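Local structure of galectin (6N44) at residues Met3-Val14 with Lys123-Thr134. The protein probably binds carbohydrates, beta-galactosides in particular, as a lectin of the galectin family. Residues are numbered along the deposited sequence; the frame is centred on the assembly and turned at random.
Sequences MDSLPNPYLQSV and KMLDVRGDIVLT
Y10 exchanges a pair of backbone hydrogen bonds with V127, and Q12 another with L125, which lays strand 10-13 antiparallel along strand 124-129, the axes 165° apart, as the outermost strand of one sheet of the galectin beta-sandwich. Upstream, the chain crosses to strand 131-134 of the other sheet, where L6 N meets L133 O at 2.8 Å, nearly straight. Between these attachments, the N8 side chain runs out with CG opposite the backbone N (chi1 174°), which carries its amide into the 129-131 turn. One ND2 hydrogen goes to G129 O (2.8 Å), the other to I131 O in a longer, more bent bond (3.3 Å), both close to the amide plane. A water links N8 OD1 to G129 N. After the cis peptide, P9 lays its CG over one face of the R128 guanidinium, 3.5 Å from CZ, while D126 takes NE and NH2 side-on at the edge. Toward the other sheet, L133 CD2 presses on Y10 CB at 3.4 Å, and the Y10 hydroxyl donates to Q12 OE1. The R128 side chain lies about 7 Å from that of R55, a galactose-binding residue. D126 and P9 restrict how the R128 guanidinium can turn, and D126 probably offsets part of its charge.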
loop_
_atom_site.group_PDB
_atom_site.type_symbol
_atom_site.label_atom_id
_atom_site.label_comp_id
_atom_site.label_asym_id
_atom_site.label_seq_id
_atom_site.Cartn_x
_atom_site.Cartn_y
_atom_site.Cartn_z
ATOM N N MET A 3 26.463 -8.028 -7.093
ATOM C CA MET A 3 25.259 -7.868 -6.287
ATOM C C MET A 3 24.148 -8.687 -6.931
ATOM O O MET A 3 24.092 -8.817 -8.160
ATOM C CB MET A 3 24.845 -6.394 -6.160
ATOM C CG MET A 3 24.502 -5.725 -7.494
ATOM S SD MET A 3 23.954 -3.995 -7.390
ATOM C CE MET A 3 22.391 -4.170 -6.534
ATOM N N ASP A 4 23.279 -9.253 -6.090
ATOM C CA ASP A 4 22.155 -10.034 -6.592
ATOM C C ASP A 4 21.116 -9.131 -7.238
ATOM O O ASP A 4 20.899 -7.992 -6.811
ATOM C CB ASP A 4 21.499 -10.826 -5.465
ATOM C CG ASP A 4 22.491 -11.636 -4.682
ATOM O OD1 ASP A 4 22.908 -12.693 -5.195
ATOM O OD2 ASP A 4 22.850 -11.218 -3.557
ATOM N N SER A 5 20.455 -9.652 -8.267
ATOM C CA SER A 5 19.390 -8.885 -8.887
ATOM C C SER A 5 18.403 -9.834 -9.553
ATOM O O SER A 5 18.656 -11.030 -9.720
ATOM C CB SER A 5 19.950 -7.862 -9.881
ATOM O OG SER A 5 20.605 -8.510 -10.946
ATOM N N LEU A 6 17.293 -9.280 -9.926
ATOM C CA LEU A 6 16.174 -9.968 -10.537
ATOM C C LEU A 6 16.278 -9.887 -12.048
ATOM O O LEU A 6 16.957 -9.008 -12.591
ATOM C CB LEU A 6 14.861 -9.338 -10.071
ATOM C CG LEU A 6 14.457 -9.545 -8.616
ATOM C CD1 LEU A 6 13.287 -8.643 -8.314
ATOM C CD2 LEU A 6 14.071 -11.007 -8.395
ATOM N N PRO A 7 15.598 -10.781 -12.765
ATOM C CA PRO A 7 15.618 -10.709 -14.227
ATOM C C PRO A 7 15.038 -9.391 -14.716
ATOM O O PRO A 7 14.156 -8.799 -14.092
ATOM C CB PRO A 7 14.744 -11.897 -14.652
ATOM C CG PRO A 7 14.829 -12.851 -13.502
ATOM C CD PRO A 7 14.827 -11.940 -12.287
ATOM N N ASN A 8 15.553 -8.930 -15.844
ATOM C CA ASN A 8 15.080 -7.700 -16.469
ATOM C C ASN A 8 14.951 -7.971 -17.959
ATOM O O ASN A 8 15.955 -8.179 -18.628
ATOM C CB ASN A 8 16.049 -6.543 -16.188
ATOM C CG ASN A 8 15.686 -5.264 -16.936
ATOM O OD1 ASN A 8 14.686 -5.190 -17.666
ATOM N ND2 ASN A 8 16.503 -4.246 -16.753
ATOM N N PRO A 9 13.717 -7.947 -18.495
ATOM C CA PRO A 9 12.444 -7.570 -17.855
ATOM C C PRO A 9 11.968 -8.522 -16.751
ATOM O O PRO A 9 12.294 -9.712 -16.730
ATOM C CB PRO A 9 11.438 -7.574 -19.026
ATOM C CG PRO A 9 12.298 -7.513 -20.272
ATOM C CD PRO A 9 13.543 -8.252 -19.924
ATOM N N TYR A 10 11.220 -7.942 -15.821
ATOM C CA TYR A 10 10.609 -8.637 -14.699
ATOM C C TYR A 10 9.117 -8.714 -14.969
ATOM O O TYR A 10 8.503 -7.697 -15.294
ATOM C CB TYR A 10 10.858 -7.879 -13.397
ATOM C CG TYR A 10 10.164 -8.446 -12.184
ATOM C CD1 TYR A 10 10.821 -9.332 -11.341
ATOM C CD2 TYR A 10 8.832 -8.097 -11.882
ATOM C CE1 TYR A 10 10.169 -9.875 -10.212
ATOM C CE2 TYR A 10 8.183 -8.613 -10.775
ATOM C CZ TYR A 10 8.858 -9.501 -9.944
ATOM O OH TYR A 10 8.210 -10.016 -8.853
ATOM N N LEU A 11 8.542 -9.906 -14.846
ATOM C CA LEU A 11 7.117 -10.113 -15.061
ATOM C C LEU A 11 6.498 -10.688 -13.801
ATOM O O LEU A 11 7.096 -11.562 -13.156
ATOM C CB LEU A 11 6.835 -11.087 -16.229
ATOM C CG LEU A 11 7.358 -10.739 -17.621
ATOM C CD1 LEU A 11 6.943 -11.847 -18.580
ATOM C CD2 LEU A 11 6.832 -9.390 -18.083
ATOM N N GLN A 12 5.282 -10.234 -13.479
ATOM C CA GLN A 12 4.537 -10.819 -12.363
ATOM C C GLN A 12 3.041 -10.731 -12.622
ATOM O O GLN A 12 2.498 -9.626 -12.729
ATOM C CB GLN A 12 4.863 -10.122 -11.044
ATOM C CG GLN A 12 4.204 -10.792 -9.850
ATOM C CD GLN A 12 4.583 -10.127 -8.542
ATOM O OE1 GLN A 12 5.745 -9.768 -8.336
ATOM N NE2 GLN A 12 3.599 -9.940 -7.653
ATOM N N SER A 13 2.376 -11.886 -12.674
ATOM C CA SER A 13 0.919 -11.903 -12.669
ATOM C C SER A 13 0.395 -11.236 -11.397
ATOM O O SER A 13 0.894 -11.491 -10.298
ATOM C CB SER A 13 0.395 -13.338 -12.732
ATOM O OG SER A 13 0.845 -14.042 -13.870
ATOM N N VAL A 14 -0.639 -10.397 -11.545
ATOM C CA VAL A 14 -1.235 -9.659 -10.428
ATOM C C VAL A 14 -2.753 -9.599 -10.576
ATOM O O VAL A 14 -3.299 -9.721 -11.674
ATOM C CB VAL A 14 -0.695 -8.216 -10.334
ATOM C CG1 VAL A 14 0.812 -8.194 -10.017
ATOM C CG2 VAL A 14 -1.004 -7.463 -11.653
ATOM N N LYS A 123 -3.687 -7.562 -15.379
ATOM C CA LYS A 123 -3.333 -8.931 -15.033
ATOM C C LYS A 123 -1.840 -9.184 -14.997
ATOM O O LYS A 123 -1.437 -10.277 -14.590
ATOM C CB LYS A 123 -3.947 -9.928 -16.031
ATOM C CG LYS A 123 -5.447 -9.813 -16.222
ATOM C CD LYS A 123 -6.185 -10.205 -14.981
ATOM C CE LYS A 123 -7.654 -9.790 -15.072
ATOM N NZ LYS A 123 -8.365 -10.020 -13.779
ATOM N N MET A 124 -1.009 -8.233 -15.425
ATOM C CA MET A 124 0.414 -8.498 -15.609
ATOM C C MET A 124 1.189 -7.225 -15.313
ATOM O O MET A 124 0.944 -6.183 -15.935
ATOM C CB MET A 124 0.693 -8.982 -17.036
ATOM C CG MET A 124 2.158 -9.202 -17.346
ATOM S SD MET A 124 2.835 -10.438 -16.225
ATOM C CE MET A 124 1.847 -11.873 -16.670
ATOM N N LEU A 125 2.109 -7.317 -14.369
ATOM C CA LEU A 125 3.036 -6.245 -14.043
ATOM C C LEU A 125 4.355 -6.509 -14.768
ATOM O O LEU A 125 4.856 -7.633 -14.756
ATOM C CB LEU A 125 3.251 -6.172 -12.529
ATOM C CG LEU A 125 4.337 -5.186 -12.070
ATOM C CD1 LEU A 125 3.878 -3.755 -12.276
ATOM C CD2 LEU A 125 4.737 -5.424 -10.609
ATOM N N ASP A 126 4.895 -5.482 -15.413
ATOM C CA ASP A 126 6.088 -5.612 -16.249
ATOM C C ASP A 126 7.006 -4.456 -15.898
ATOM O O ASP A 126 6.639 -3.291 -16.091
ATOM C CB ASP A 126 5.720 -5.595 -17.750
ATOM C CG ASP A 126 6.933 -5.729 -18.691
ATOM O OD1 ASP A 126 8.021 -5.161 -18.444
ATOM O OD2 ASP A 126 6.783 -6.383 -19.737
ATOM N N VAL A 127 8.185 -4.774 -15.368
ATOM C CA VAL A 127 9.177 -3.781 -14.985
ATOM C C VAL A 127 10.419 -4.025 -15.829
ATOM O O VAL A 127 10.944 -5.148 -15.852
ATOM C CB VAL A 127 9.515 -3.863 -13.484
ATOM C CG1 VAL A 127 10.575 -2.823 -13.116
ATOM C CG2 VAL A 127 8.242 -3.717 -12.623
ATOM N N ARG A 128 10.897 -2.978 -16.501
ATOM C CA ARG A 128 12.062 -3.109 -17.370
ATOM C C ARG A 128 12.744 -1.755 -17.528
ATOM O O ARG A 128 12.225 -0.715 -17.109
ATOM C CB ARG A 128 11.672 -3.660 -18.740
ATOM C CG ARG A 128 10.759 -2.747 -19.535
ATOM C CD ARG A 128 10.464 -3.365 -20.915
ATOM N NE ARG A 128 9.673 -4.589 -20.798
ATOM C CZ ARG A 128 9.711 -5.597 -21.669
ATOM N NH1 ARG A 128 10.511 -5.534 -22.731
ATOM N NH2 ARG A 128 8.959 -6.676 -21.473
ATOM N N GLY A 129 13.911 -1.783 -18.156
ATOM C CA GLY A 129 14.632 -0.576 -18.495
ATOM C C GLY A 129 16.128 -0.766 -18.338
ATOM O O GLY A 129 16.634 -1.870 -18.137
ATOM N N ASP A 130 16.854 0.342 -18.437
ATOM C CA ASP A 130 18.293 0.336 -18.178
ATOM C C ASP A 130 18.537 0.411 -16.671
ATOM O O ASP A 130 18.967 1.425 -16.116
ATOM C CB ASP A 130 18.944 1.485 -18.930
ATOM C CG ASP A 130 18.584 1.463 -20.390
ATOM O OD1 ASP A 130 19.077 0.544 -21.087
ATOM O OD2 ASP A 130 17.785 2.323 -20.822
ATOM N N ILE A 131 18.249 -0.706 -15.997
ATOM C CA ILE A 131 18.235 -0.731 -14.542
ATOM C C ILE A 131 18.831 -2.031 -14.025
ATOM O O ILE A 131 18.792 -3.069 -14.693
ATOM C CB ILE A 131 16.794 -0.553 -13.984
ATOM C CG1 ILE A 131 15.879 -1.666 -14.493
ATOM C CG2 ILE A 131 16.212 0.802 -14.365
ATOM C CD1 ILE A 131 14.490 -1.658 -13.848
ATOM N N VAL A 132 19.380 -1.967 -12.817
ATOM C CA VAL A 132 19.561 -3.148 -11.984
ATOM C C VAL A 132 18.382 -3.196 -11.017
ATOM O O VAL A 132 18.192 -2.282 -10.203
ATOM C CB VAL A 132 20.905 -3.138 -11.242
ATOM C CG1 VAL A 132 21.019 -4.385 -10.351
ATOM C CG2 VAL A 132 22.060 -3.109 -12.246
ATOM N N LEU A 133 17.573 -4.246 -11.137
ATOM C CA LEU A 133 16.349 -4.402 -10.364
ATOM C C LEU A 133 16.638 -5.347 -9.204
ATOM O O LEU A 133 17.025 -6.499 -9.427
ATOM C CB LEU A 133 15.232 -4.958 -11.246
ATOM C CG LEU A 133 13.890 -5.262 -10.570
ATOM C CD1 LEU A 133 13.204 -3.979 -10.126
ATOM C CD2 LEU A 133 12.994 -6.045 -11.514
ATOM N N THR A 134 16.474 -4.864 -7.974
ATOM C CA THR A 134 16.806 -5.715 -6.836
ATOM C C THR A 134 15.594 -6.350 -6.171
ATOM O O THR A 134 15.703 -7.484 -5.698
ATOM C CB THR A 134 17.630 -4.951 -5.777
ATOM O OG1 THR A 134 16.889 -3.840 -5.265
ATOM C CG2 THR A 134 18.921 -4.448 -6.378
HETATM O O HOH W 1 17.825 -8.939 -5.580
HETATM O O HOH W 2 18.101 -6.574 -12.817
HETATM O O HOH W 3 14.996 -4.264 -20.012
HETATM O O HOH W 4 -1.008 -12.699 -15.729
HETATM O O HOH W 5 -6.217 -10.281 -11.957
#